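Local coordinates for protein sulfotransferase (PDB 2ZQ5) that probably transfers a sulfo group from the donor PAPS to an acceptor substrate, as other members of the sulfotransferase family do, at residues Ile90-Ile94 / Lys226-Leu230; Leu110-Pro115 / Glu342-Met347; Leu120-Leu124 / Trp137-Tyr143; Ala249-Gln253 / His334-Thr338. The contacts are given in a common frame with arbitrary orientation. Numbering follows the deposited sequence.

Contact 1 (Ile90-Ile94 / Lys226-Leu230)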
loop_
_atom_site.group_PDB
_atom_site.type_symbol
_atom_site.label_atom_id
_atom_site.label_comp_id
_atom_site.label_asym_id
_atom_site.label_seq_id
_atom_site.Cartn_x
_atom_site.Cartn_y
_atom_site.Cartn_z
ATOM N N ILE A 90 -12.269 -12.443 10.267
ATOM C CA ILE A 90 -12.289 -11.651 9.043
ATOM C C ILE A 90 -12.908 -12.559 7.984
ATOM O O ILE A 90 -12.258 -13.484 7.500
ATOM C CB ILE A 90 -10.861 -11.256 8.601
ATOM C CG1 ILE A 90 -10.120 -10.568 9.752
ATOM C CG2 ILE A 90 -10.928 -10.341 7.384
ATOM C CD1 ILE A 90 -10.740 -9.260 10.206
ATOM N N LYS A 91 -14.164 -12.302 7.632
ATOM C CA LYS A 91 -14.857 -13.135 6.656
ATOM C C LYS A 91 -14.945 -12.563 5.249
ATOM O O LYS A 91 -15.403 -11.439 5.043
ATOM C CB LYS A 91 -16.271 -13.465 7.154
ATOM C CG LYS A 91 -16.300 -14.279 8.441
ATOM C CD LYS A 91 -15.573 -15.606 8.264
ATOM C CE LYS A 91 -15.561 -16.417 9.551
ATOM N NZ LYS A 91 -14.829 -17.704 9.383
ATOM N N ARG A 92 -14.508 -13.373 4.289
ATOM C CA ARG A 92 -14.522 -13.024 2.872
ATOM C C ARG A 92 -14.181 -11.567 2.567
ATOM O O ARG A 92 -14.990 -10.826 1.999
ATOM C CB ARG A 92 -15.884 -13.382 2.262
ATOM C CG ARG A 92 -16.260 -14.857 2.413
ATOM C CD ARG A 92 -17.556 -15.167 1.676
ATOM N NE ARG A 92 -17.362 -15.281 0.231
ATOM C CZ ARG A 92 -18.310 -15.043 -0.669
ATOM N NH1 ARG A 92 -19.519 -14.667 -0.274
ATOM N NH2 ARG A 92 -18.057 -15.188 -1.962
ATOM N N PRO A 93 -12.971 -11.134 2.953
ATOM C CA PRO A 93 -12.540 -9.756 2.700
ATOM C C PRO A 93 -12.292 -9.556 1.210
ATOM O O PRO A 93 -11.993 -10.515 0.493
ATOM C CB PRO A 93 -11.250 -9.647 3.512
ATOM C CG PRO A 93 -10.697 -11.058 3.439
ATOM C CD PRO A 93 -11.943 -11.881 3.699
ATOM N N ILE A 94 -12.428 -8.318 0.748
ATOM C CA ILE A 94 -12.183 -7.993 -0.652
ATOM C C ILE A 94 -10.833 -7.296 -0.770
ATOM O O ILE A 94 -10.545 -6.346 -0.035
ATOM C CB ILE A 94 -13.267 -7.055 -1.222
ATOM C CG1 ILE A 94 -14.614 -7.780 -1.255
ATOM C CG2 ILE A 94 -12.874 -6.591 -2.622
ATOM C CD1 ILE A 94 -15.768 -6.912 -1.716
ATOM N N LYS A 226 -18.587 -6.011 9.737
ATOM C CA LYS A 226 -18.342 -5.395 8.436
ATOM C C LYS A 226 -17.225 -6.069 7.646
ATOM O O LYS A 226 -16.186 -6.437 8.199
ATOM C CB LYS A 226 -18.028 -3.903 8.605
ATOM C CG LYS A 226 -19.160 -3.092 9.243
ATOM C CD LYS A 226 -18.838 -1.607 9.249
ATOM C CE LYS A 226 -19.949 -0.788 9.894
ATOM N NZ LYS A 226 -20.129 -1.122 11.334
ATOM N N ARG A 227 -17.450 -6.229 6.346
ATOM C CA ARG A 227 -16.467 -6.858 5.472
ATOM C C ARG A 227 -15.334 -5.891 5.182
ATOM O O ARG A 227 -15.570 -4.736 4.837
ATOM C CB ARG A 227 -17.114 -7.261 4.146
ATOM C CG ARG A 227 -16.182 -7.992 3.183
ATOM C CD ARG A 227 -16.745 -7.967 1.767
ATOM N NE ARG A 227 -18.178 -8.244 1.768
ATOM C CZ ARG A 227 -18.713 -9.443 1.975
ATOM N NH1 ARG A 227 -17.934 -10.498 2.184
ATOM N NH2 ARG A 227 -20.031 -9.580 2.012
ATOM N N TRP A 228 -14.102 -6.364 5.322
ATOM C CA TRP A 228 -12.950 -5.528 5.037
ATOM C C TRP A 228 -12.729 -5.392 3.534
ATOM O O TRP A 228 -12.958 -6.335 2.766
ATOM C CB TRP A 228 -11.683 -6.118 5.665
ATOM C CG TRP A 228 -11.399 -5.628 7.045
ATOM C CD1 TRP A 228 -11.703 -6.251 8.222
ATOM C CD2 TRP A 228 -10.738 -4.409 7.395
ATOM N NE1 TRP A 228 -11.265 -5.494 9.285
ATOM C CE2 TRP A 228 -10.670 -4.357 8.803
ATOM C CE3 TRP A 228 -10.192 -3.352 6.650
ATOM C CZ2 TRP A 228 -10.078 -3.289 9.486
ATOM C CZ3 TRP A 228 -9.605 -2.290 7.328
ATOM C CH2 TRP A 228 -9.552 -2.267 8.732
ATOM N N VAL A 229 -12.296 -4.204 3.130
ATOM C CA VAL A 229 -11.978 -3.905 1.742
ATOM C C VAL A 229 -10.572 -3.319 1.787
ATOM O O VAL A 229 -10.325 -2.327 2.477
ATOM C CB VAL A 229 -12.940 -2.864 1.136
ATOM C CG1 VAL A 229 -12.523 -2.557 -0.297
ATOM C CG2 VAL A 229 -14.371 -3.388 1.172
ATOM N N LEU A 230 -9.654 -3.948 1.058
ATOM C CA LEU A 230 -8.259 -3.521 1.018
ATOM C C LEU A 230 -7.811 -3.231 -0.403
ATOM O O LEU A 230 -8.414 -3.710 -1.360
ATOM C CB LEU A 230 -7.346 -4.626 1.571
ATOM C CG LEU A 230 -7.523 -5.216 2.975
ATOM C CD1 LEU A 230 -7.593 -4.083 3.990
ATOM C CD2 LEU A 230 -8.785 -6.079 3.050
HETATM O O HOH W 1 -13.770 -9.132 5.865
#

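Contact 2 (Leu110-Pro115 / Glu342-Met347)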
loop_
_atom_site.group_PDB
_atom_site.type_symbol
_atom_site.label_atom_id
_atom_site.label_comp_id
_atom_site.label_asym_id
_atom_site.label_seq_id
_atom_site.Cartn_x
_atom_site.Cartn_y
_atom_site.Cartn_z
ATOM N N LEU A 110 -15.080 3.028 -4.051
ATOM C CA LEU A 110 -16.426 2.543 -4.324
ATOM C C LEU A 110 -16.787 1.372 -3.416
ATOM O O LEU A 110 -17.772 1.427 -2.681
ATOM C CB LEU A 110 -16.551 2.126 -5.793
ATOM C CG LEU A 110 -16.646 3.265 -6.813
ATOM C CD1 LEU A 110 -16.443 2.726 -8.216
ATOM C CD2 LEU A 110 -18.004 3.946 -6.687
ATOM N N LEU A 111 -15.982 0.316 -3.457
ATOM C CA LEU A 111 -16.246 -0.857 -2.633
ATOM C C LEU A 111 -16.200 -0.515 -1.144
ATOM O O LEU A 111 -16.929 -1.100 -0.344
ATOM C CB LEU A 111 -15.233 -1.963 -2.954
ATOM C CG LEU A 111 -15.232 -2.436 -4.413
ATOM C CD1 LEU A 111 -14.128 -3.462 -4.622
ATOM C CD2 LEU A 111 -16.587 -3.033 -4.766
ATOM N N GLY A 112 -15.350 0.439 -0.777
ATOM C CA GLY A 112 -15.243 0.823 0.619
ATOM C C GLY A 112 -16.357 1.745 1.083
ATOM O O GLY A 112 -16.468 2.034 2.276
ATOM N N ALA A 113 -17.183 2.201 0.145
ATOM C CA ALA A 113 -18.290 3.103 0.454
ATOM C C ALA A 113 -19.505 2.365 1.008
ATOM O O ALA A 113 -20.361 2.969 1.657
ATOM C CB ALA A 113 -18.682 3.887 -0.790
ATOM N N ASP A 114 -19.587 1.067 0.742
ATOM C CA ASP A 114 -20.701 0.260 1.231
ATOM C C ASP A 114 -20.719 0.362 2.756
ATOM O O ASP A 114 -19.724 0.064 3.409
ATOM C CB ASP A 114 -20.504 -1.200 0.818
ATOM C CG ASP A 114 -21.712 -2.065 1.119
ATOM O OD1 ASP A 114 -22.366 -1.844 2.158
ATOM O OD2 ASP A 114 -21.998 -2.980 0.320
ATOM N N PRO A 115 -21.849 0.796 3.342
ATOM C CA PRO A 115 -21.965 0.927 4.800
ATOM C C PRO A 115 -21.727 -0.382 5.554
ATOM O O PRO A 115 -21.425 -0.374 6.752
ATOM C CB PRO A 115 -23.389 1.444 4.985
ATOM C CG PRO A 115 -23.610 2.255 3.747
ATOM C CD PRO A 115 -23.035 1.359 2.673
ATOM N N GLU A 342 -28.567 1.522 0.235
ATOM C CA GLU A 342 -27.714 2.478 0.931
ATOM C C GLU A 342 -26.301 2.431 0.366
ATOM O O GLU A 342 -25.629 3.458 0.270
ATOM C CB GLU A 342 -27.676 2.184 2.436
ATOM C CG GLU A 342 -27.233 0.779 2.790
ATOM C CD GLU A 342 -28.401 -0.151 3.045
ATOM O OE1 GLU A 342 -29.357 -0.151 2.239
ATOM O OE2 GLU A 342 -28.359 -0.888 4.052
ATOM N N ALA A 343 -25.856 1.236 -0.009
ATOM C CA ALA A 343 -24.523 1.063 -0.573
ATOM C C ALA A 343 -24.435 1.799 -1.904
ATOM O O ALA A 343 -23.483 2.537 -2.153
ATOM C CB ALA A 343 -24.223 -0.420 -0.772
ATOM N N ARG A 344 -25.436 1.593 -2.756
ATOM C CA ARG A 344 -25.473 2.245 -4.059
ATOM C C ARG A 344 -25.475 3.760 -3.908
ATOM O O ARG A 344 -24.769 4.463 -4.630
ATOM C CB ARG A 344 -26.713 1.807 -4.846
ATOM C CG ARG A 344 -26.733 0.333 -5.215
ATOM C CD ARG A 344 -27.928 0.004 -6.097
ATOM N NE ARG A 344 -27.858 0.671 -7.395
ATOM C CZ ARG A 344 -26.961 0.394 -8.337
ATOM N NH1 ARG A 344 -26.047 -0.545 -8.133
ATOM N NH2 ARG A 344 -26.976 1.057 -9.485
ATOM N N GLN A 345 -26.269 4.264 -2.969
ATOM C CA GLN A 345 -26.342 5.703 -2.743
ATOM C C GLN A 345 -24.985 6.248 -2.314
ATOM O O GLN A 345 -24.510 7.247 -2.855
ATOM C CB GLN A 345 -27.389 6.030 -1.672
ATOM C CG GLN A 345 -27.527 7.521 -1.390
ATOM C CD GLN A 345 -28.621 7.840 -0.389
ATOM O OE1 GLN A 345 -29.797 7.563 -0.627
ATOM N NE2 GLN A 345 -28.235 8.423 0.741
ATOM N N ALA A 346 -24.360 5.585 -1.344
ATOM C CA ALA A 346 -23.056 6.007 -0.850
ATOM C C ALA A 346 -22.028 5.996 -1.977
ATOM O O ALA A 346 -21.133 6.838 -2.025
ATOM C CB ALA A 346 -22.604 5.088 0.282
ATOM N N MET A 347 -22.170 5.038 -2.888
ATOM C CA MET A 347 -21.256 4.912 -4.015
ATOM C C MET A 347 -21.459 5.993 -5.073
ATOM O O MET A 347 -20.500 6.427 -5.710
ATOM C CB MET A 347 -21.404 3.532 -4.657
ATOM C CG MET A 347 -20.878 2.401 -3.794
ATOM S SD MET A 347 -21.111 0.794 -4.557
ATOM C CE MET A 347 -20.726 -0.292 -3.180
#

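Contact 3 (Leu120-Leu124 / Trp137-Tyr143)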
loop_
_atom_site.group_PDB
_atom_site.type_symbol
_atom_site.label_atom_id
_atom_site.label_comp_id
_atom_site.label_asym_id
_atom_site.label_seq_id
_atom_site.Cartn_x
_atom_site.Cartn_y
_atom_site.Cartn_z
ATOM N N LEU A 120 -9.425 0.818 5.398
ATOM C CA LEU A 120 -8.312 1.267 6.226
ATOM C C LEU A 120 -8.171 2.784 6.227
ATOM O O LEU A 120 -7.412 3.351 5.444
ATOM C CB LEU A 120 -7.014 0.630 5.727
ATOM C CG LEU A 120 -5.753 0.913 6.545
ATOM C CD1 LEU A 120 -5.887 0.324 7.943
ATOM C CD2 LEU A 120 -4.560 0.308 5.830
ATOM N N HIS A 121 -8.897 3.445 7.118
ATOM C CA HIS A 121 -8.831 4.897 7.191
ATOM C C HIS A 121 -7.407 5.346 7.468
ATOM O O HIS A 121 -6.712 4.783 8.312
ATOM C CB HIS A 121 -9.786 5.402 8.271
ATOM C CG HIS A 121 -11.196 4.956 8.060
ATOM N ND1 HIS A 121 -12.022 5.516 7.108
ATOM C CD2 HIS A 121 -11.895 3.937 8.611
ATOM C CE1 HIS A 121 -13.166 4.858 7.081
ATOM N NE2 HIS A 121 -13.114 3.894 7.982
ATOM N N MET A 122 -6.988 6.370 6.737
ATOM C CA MET A 122 -5.648 6.916 6.842
ATOM C C MET A 122 -5.144 7.105 8.274
ATOM O O MET A 122 -4.074 6.609 8.629
ATOM C CB MET A 122 -5.594 8.247 6.080
ATOM C CG MET A 122 -4.203 8.776 5.763
ATOM S SD MET A 122 -3.206 9.193 7.195
ATOM C CE MET A 122 -4.143 10.451 7.916
ATOM N N TRP A 123 -5.908 7.803 9.109
ATOM C CA TRP A 123 -5.439 8.052 10.463
ATOM C C TRP A 123 -5.253 6.804 11.308
ATOM O O TRP A 123 -4.440 6.792 12.232
ATOM C CB TRP A 123 -6.346 9.064 11.186
ATOM C CG TRP A 123 -7.696 8.578 11.652
ATOM C CD1 TRP A 123 -8.785 8.285 10.879
ATOM C CD2 TRP A 123 -8.113 8.410 13.012
ATOM N NE1 TRP A 123 -9.858 7.954 11.675
ATOM C CE2 TRP A 123 -9.471 8.023 12.989
ATOM C CE3 TRP A 123 -7.470 8.556 14.249
ATOM C CZ2 TRP A 123 -10.201 7.778 14.161
ATOM C CZ3 TRP A 123 -8.194 8.313 15.413
ATOM C CH2 TRP A 123 -9.547 7.929 15.359
ATOM N N LEU A 124 -5.989 5.748 10.984
ATOM C CA LEU A 124 -5.875 4.504 11.730
ATOM C C LEU A 124 -4.666 3.712 11.240
ATOM O O LEU A 124 -4.077 2.938 11.991
ATOM C CB LEU A 124 -7.160 3.692 11.587
ATOM C CG LEU A 124 -8.387 4.422 12.147
ATOM C CD1 LEU A 124 -9.648 3.655 11.782
ATOM C CD2 LEU A 124 -8.261 4.581 13.660
ATOM N N TRP A 137 -14.975 11.243 15.577
ATOM C CA TRP A 137 -13.670 11.624 15.051
ATOM C C TRP A 137 -13.284 13.093 15.194
ATOM O O TRP A 137 -12.168 13.395 15.614
ATOM C CB TRP A 137 -13.550 11.200 13.589
ATOM C CG TRP A 137 -13.569 9.708 13.395
ATOM C CD1 TRP A 137 -13.872 8.755 14.333
ATOM C CD2 TRP A 137 -13.333 9.004 12.172
ATOM N NE1 TRP A 137 -13.842 7.505 13.764
ATOM C CE2 TRP A 137 -13.515 7.629 12.439
ATOM C CE3 TRP A 137 -12.988 9.403 10.875
ATOM C CZ2 TRP A 137 -13.365 6.649 11.454
ATOM C CZ3 TRP A 137 -12.839 8.428 9.896
ATOM C CH2 TRP A 137 -13.029 7.067 10.192
ATOM N N GLU A 138 -14.191 14.003 14.848
ATOM C CA GLU A 138 -13.890 15.431 14.937
ATOM C C GLU A 138 -13.641 15.917 16.363
ATOM O O GLU A 138 -13.217 17.057 16.571
ATOM C CB GLU A 138 -15.020 16.254 14.310
ATOM C CG GLU A 138 -15.168 16.106 12.799
ATOM C CD GLU A 138 -13.913 16.489 12.036
ATOM O OE1 GLU A 138 -13.094 17.265 12.573
ATOM O OE2 GLU A 138 -13.752 16.025 10.888
ATOM N N SER A 139 -13.906 15.054 17.340
ATOM C CA SER A 139 -13.702 15.393 18.745
ATOM C C SER A 139 -12.588 14.537 19.340
ATOM O O SER A 139 -12.242 14.678 20.513
ATOM C CB SER A 139 -14.991 15.165 19.539
ATOM O OG SER A 139 -16.052 15.967 19.044
ATOM N N ASN A 140 -12.027 13.653 18.519
ATOM C CA ASN A 140 -10.964 12.749 18.947
ATOM C C ASN A 140 -9.591 13.410 18.882
ATOM O O ASN A 140 -9.172 13.906 17.834
ATOM C CB ASN A 140 -10.989 11.484 18.077
ATOM C CG ASN A 140 -9.936 10.466 18.480
ATOM O OD1 ASN A 140 -8.738 10.683 18.290
ATOM N ND2 ASN A 140 -10.380 9.346 19.037
ATOM N N PRO A 141 -8.872 13.429 20.014
ATOM C CA PRO A 141 -7.539 14.027 20.110
ATOM C C PRO A 141 -6.580 13.582 19.010
ATOM O O PRO A 141 -5.960 14.409 18.344
ATOM C CB PRO A 141 -7.075 13.595 21.497
ATOM C CG PRO A 141 -8.354 13.591 22.275
ATOM C CD PRO A 141 -9.294 12.889 21.319
ATOM N N LEU A 142 -6.463 12.271 18.816
ATOM C CA LEU A 142 -5.563 11.740 17.800
ATOM C C LEU A 142 -5.995 12.053 16.369
ATOM O O LEU A 142 -5.163 12.404 15.533
ATOM C CB LEU A 142 -5.393 10.230 17.990
ATOM C CG LEU A 142 -4.685 9.828 19.292
ATOM C CD1 LEU A 142 -4.584 8.312 19.378
ATOM C CD2 LEU A 142 -3.299 10.456 19.339
ATOM N N TYR A 143 -7.288 11.933 16.077
ATOM C CA TYR A 143 -7.767 12.236 14.731
ATOM C C TYR A 143 -7.489 13.698 14.407
ATOM O O TYR A 143 -6.949 14.020 13.351
ATOM C CB TYR A 143 -9.270 11.984 14.612
ATOM C CG TYR A 143 -9.832 12.364 13.258
ATOM C CD1 TYR A 143 -9.744 11.490 12.175
ATOM C CD2 TYR A 143 -10.430 13.608 13.054
ATOM C CE1 TYR A 143 -10.236 11.844 10.921
ATOM C CE2 TYR A 143 -10.925 13.973 11.802
ATOM C CZ TYR A 143 -10.825 13.084 10.740
ATOM O OH TYR A 143 -11.311 13.441 9.502
#

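Contact 4 (Ala249-Gln253 / His334-Thr338)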
loop_
_atom_site.group_PDB
_atom_site.type_symbol
_atom_site.label_atom_id
_atom_site.label_comp_id
_atom_site.label_asym_id
_atom_site.label_seq_id
_atom_site.Cartn_x
_atom_site.Cartn_y
_atom_site.Cartn_z
ATOM N N ALA A 249 -10.621 -15.103 0.658
ATOM C CA ALA A 249 -10.537 -13.770 0.071
ATOM C C ALA A 249 -11.162 -13.639 -1.312
ATOM O O ALA A 249 -11.187 -14.589 -2.098
ATOM C CB ALA A 249 -9.080 -13.316 0.012
ATOM N N LEU A 250 -11.674 -12.443 -1.588
ATOM C CA LEU A 250 -12.272 -12.111 -2.875
ATOM C C LEU A 250 -11.296 -11.097 -3.458
ATOM O O LEU A 250 -11.138 -9.998 -2.926
ATOM C CB LEU A 250 -13.654 -11.488 -2.672
ATOM C CG LEU A 250 -14.623 -12.348 -1.856
ATOM C CD1 LEU A 250 -15.933 -11.603 -1.670
ATOM C CD2 LEU A 250 -14.854 -13.680 -2.564
ATOM N N VAL A 251 -10.635 -11.471 -4.546
ATOM C CA VAL A 251 -9.625 -10.617 -5.156
ATOM C C VAL A 251 -10.058 -10.016 -6.487
ATOM O O VAL A 251 -10.497 -10.732 -7.387
ATOM C CB VAL A 251 -8.327 -11.418 -5.368
ATOM C CG1 VAL A 251 -7.226 -10.506 -5.877
ATOM C CG2 VAL A 251 -7.910 -12.083 -4.064
ATOM N N VAL A 252 -9.919 -8.697 -6.599
ATOM C CA VAL A 252 -10.272 -7.969 -7.813
ATOM C C VAL A 252 -9.022 -7.307 -8.380
ATOM O O VAL A 252 -8.361 -6.530 -7.692
ATOM C CB VAL A 252 -11.310 -6.854 -7.534
ATOM C CG1 VAL A 252 -11.664 -6.137 -8.829
ATOM C CG2 VAL A 252 -12.552 -7.446 -6.895
ATOM N N GLN A 253 -8.704 -7.620 -9.631
ATOM C CA GLN A 253 -7.540 -7.041 -10.289
ATOM C C GLN A 253 -7.968 -6.106 -11.411
ATOM O O GLN A 253 -8.799 -6.465 -12.249
ATOM C CB GLN A 253 -6.642 -8.135 -10.869
ATOM C CG GLN A 253 -5.432 -7.583 -11.618
ATOM C CD GLN A 253 -4.573 -8.668 -12.223
ATOM O OE1 GLN A 253 -5.075 -9.705 -12.649
ATOM N NE2 GLN A 253 -3.267 -8.426 -12.280
ATOM N N HIS A 334 -20.847 -11.418 -9.144
ATOM C CA HIS A 334 -19.852 -12.470 -9.305
ATOM C C HIS A 334 -19.525 -13.172 -7.987
ATOM O O HIS A 334 -19.444 -14.399 -7.934
ATOM C CB HIS A 334 -18.568 -11.887 -9.899
ATOM C CG HIS A 334 -17.503 -12.907 -10.154
ATOM N ND1 HIS A 334 -17.614 -13.870 -11.135
ATOM C CD2 HIS A 334 -16.309 -13.120 -9.552
ATOM C CE1 HIS A 334 -16.534 -14.630 -11.126
ATOM N NE2 HIS A 334 -15.727 -14.197 -10.174
ATOM N N PHE A 335 -19.336 -12.392 -6.927
ATOM C CA PHE A 335 -18.999 -12.954 -5.626
ATOM C C PHE A 335 -20.211 -13.366 -4.793
ATOM O O PHE A 335 -20.066 -13.795 -3.648
ATOM C CB PHE A 335 -18.142 -11.961 -4.830
ATOM C CG PHE A 335 -16.782 -11.706 -5.431
ATOM C CD1 PHE A 335 -15.978 -12.760 -5.856
ATOM C CD2 PHE A 335 -16.287 -10.412 -5.524
ATOM C CE1 PHE A 335 -14.696 -12.523 -6.363
ATOM C CE2 PHE A 335 -15.005 -10.163 -6.029
ATOM C CZ PHE A 335 -14.211 -11.222 -6.447
ATOM N N GLY A 336 -21.403 -13.239 -5.369
ATOM C CA GLY A 336 -22.612 -13.616 -4.654
ATOM C C GLY A 336 -22.948 -12.698 -3.494
ATOM O O GLY A 336 -23.501 -13.138 -2.484
ATOM N N LEU A 337 -22.621 -11.419 -3.641
ATOM C CA LEU A 337 -22.889 -10.431 -2.603
ATOM C C LEU A 337 -24.096 -9.573 -2.965
ATOM O O LEU A 337 -24.331 -9.273 -4.135
ATOM C CB LEU A 337 -21.670 -9.527 -2.406
ATOM C CG LEU A 337 -20.322 -10.205 -2.144
ATOM C CD1 LEU A 337 -19.250 -9.138 -1.979
ATOM C CD2 LEU A 337 -20.402 -11.078 -0.898
ATOM N N THR A 338 -24.856 -9.177 -1.951
ATOM C CA THR A 338 -26.032 -8.344 -2.156
ATOM C C THR A 338 -25.635 -6.871 -2.124
ATOM O O THR A 338 -24.968 -6.423 -1.192
ATOM C CB THR A 338 -27.089 -8.596 -1.061
ATOM O OG1 THR A 338 -27.485 -9.972 -1.087
ATOM C CG2 THR A 338 -28.313 -7.717 -1.283
#

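Contact 1 (Ile90-Ile94 / Lys226-Leu230)
Ile94 pairs with Val229 in a parallel bridge, and both of its backbone polar groups are used on the strand: Ile94 N donates to Trp228 O (2.9 Å) and Ile94 O accepts from Leu230 N (2.8 Å), with a CA-H...O contact from Val229 CA to Ile94 O (3.3 Å) alongside. Pro93 has no amide to offer, yet its carbonyl is taken by Leu250 of the next strand. Upstream the two backbones diverge. There a water fills the gap, donating to Lys91 O (2.9 Å) and accepting from Trp228 N (2.8 Å), while Arg227 NH1 donates to Arg92 O (3.0 Å) near the guanidinium plane. Arg92 itself turns elsewhere, its N to Asp248 and its NH2 to Phe335 O. Apolar contacts fill in the rest: Ile90 CD1 on Trp228 CD1 (3.7 Å), Pro93 CB on Trp228 CB (4.2 Å), and Ile94 CG1 against Arg227 CD (3.7 Å). On its other edge, strand 227-231 makes backbone hydrogen bonds to Gln118. The arrangement is that of the N-terminal ends of two adjacent inner strands in the parallel sheet of a P-loop NTPase-like sulfotransferase fold, where strand 94-97 runs between strands 227-231 and 250-255.

Contact 2 (Leu110-Pro115 / Glu342-Met347)
Met347 makes the largest single contribution to this packing, with an almost fully extended side chain (m, t, t) that reaches past Ala113 to Asp114. Its CG sits 3.4 Å from Leu110 O, a carbonyl already accepting from Ala113 N, and 4.0 Å from Ala113 CB; its CE ends 4.1 Å from Asp114 CB. Leu110, in the mt rotamer, starts sideways but brings CD2 to 4.0 Å from Met347 CB. Helix 104-111, which Leu110 and Leu111 belong to, follows the first strand of the P-loop-type sheet; here its C-terminal end and the following turn meet helix 341-348 near the C terminus. Leu111 points away from that helix and packs on Ile94 and Val96 of the sheet. Alanines permit close approach: Ala346 CB lies 3.4 Å from Ala113 O, and Ala343 CB 3.5 Å from Asp114 CG. The t rotamer of Asp114 directs OD1 to Ala116 N, closing an Asx turn with Pro115 in its middle, and OD2 to the hydroxyl of Tyr332 on helix 324-334. Pro115, in the C-gamma exo pucker, puts CD 3.6 Å from Ala343 CA and CG 4.0 Å from Glu342 CG, the exposed Glu342 having chi1 in p.

Contact 3 (Leu120-Leu124 / Trp137-Tyr143)
A cluster of four aromatic rings joins the start of helix 122-126 to the loop and first turn of helix 141-156. Trp123, chi1 in p, lies at its heart. Its five-membered ring presents an edge to the face of the Trp137 six-membered ring (centroids 4.5 Å apart, planes at 70°), with Trp123 NE1 3.5 Å from Trp137 CZ3. The face of Trp123 receives Tyr143 in turn: the tyrosine edge comes in T-shaped at 83° (centroids 4.7 Å apart), and Tyr143 CB stands 3.9 Å from the centroid of the Trp123 six-membered ring, a CH-pi contact. Trp137 points its own edge at the face of His121, CH2 lying 3.5 Å from His121 CG, while its NE1 is hydrogen-bonded to Pro132 O. Leu142 CB packs at the Trp123 edge, 4.3 Å from CZ3. Both helices begin here. His121 occupies the N-cap position of one, and Asn140 caps the other, its OD1 accepting from Tyr143 N (2.9 Å) with Pro141 as the first helical residue; the same OD1 is 3.8 Å from Trp123 CZ3. The run His121-Trp137-Trp123-Tyr143 of T-shaped (edge-to-face) pairs forms an aromatic cluster where two helix N termini meet, in the excursion after strand 117-119.

Contact 4 (Ala249-Gln253 / His334-Thr338)
Phe335 lays the face of its ring against Leu250: Leu250 CB sits 3.8 Å from the ring centroid and only 8° off the normal, a CH-pi contact, and Leu250 CD2 comes to 3.6 Å from Phe335 CD1. At the ring edge Val252 CG2 approaches Phe335 CE2 (3.8 Å), and Val251 O lies 3.9 Å from Phe335 CZ. Alternation along strand 250-255 explains the choice: the side chains of Leu250 and Val252 are on the side that meets Phe335, whereas Val251 points away and touches Phe300 of helix 282-304. Leu337 extends the apolar patch, its CD1 4.1 Å from Leu250 CD1. Phe335 stands at the end of helix 324-334, which closes with a Schellman motif; Gly336, at phi 69°, takes the positive-phi position, and the chain then turns so that Leu337 also points back toward the strand. The contact thus fastens the C-terminal end of that helix over one face of the parallel sheet. The chemistry between the segments is that of hydrocarbon and aromatic ring, which implies that the contact rests on burial of apolar surface and the CH-pi contact, while the carbonyl of Phe335 is satisfied separately by Arg92.

How the contacts relate
From the N terminus, Ile90-Ile94 opens contact 1 and Leu110-Pro115 opens contact 2. Contact 3 then closes a short loop of its own, nested inside both. Contact 1 closes next, at Lys226-Leu230, joining two strands of the sheet; contact 4 opens and closes after it, in series, bringing the loop after helix 324-334 onto the neighbouring strand 250-255. Contact 2 closes last, so it encloses contact 4 and crosses contact 1. Contacts 1 and 4, centres about 10 Å apart, share the sheet, while contact 2 reaches contact 1 where Leu111 packs on Ile94. Contact 3 touches contact 1 through Leu120 and Trp228, but its centre lies about 29 Å from that of contact 4.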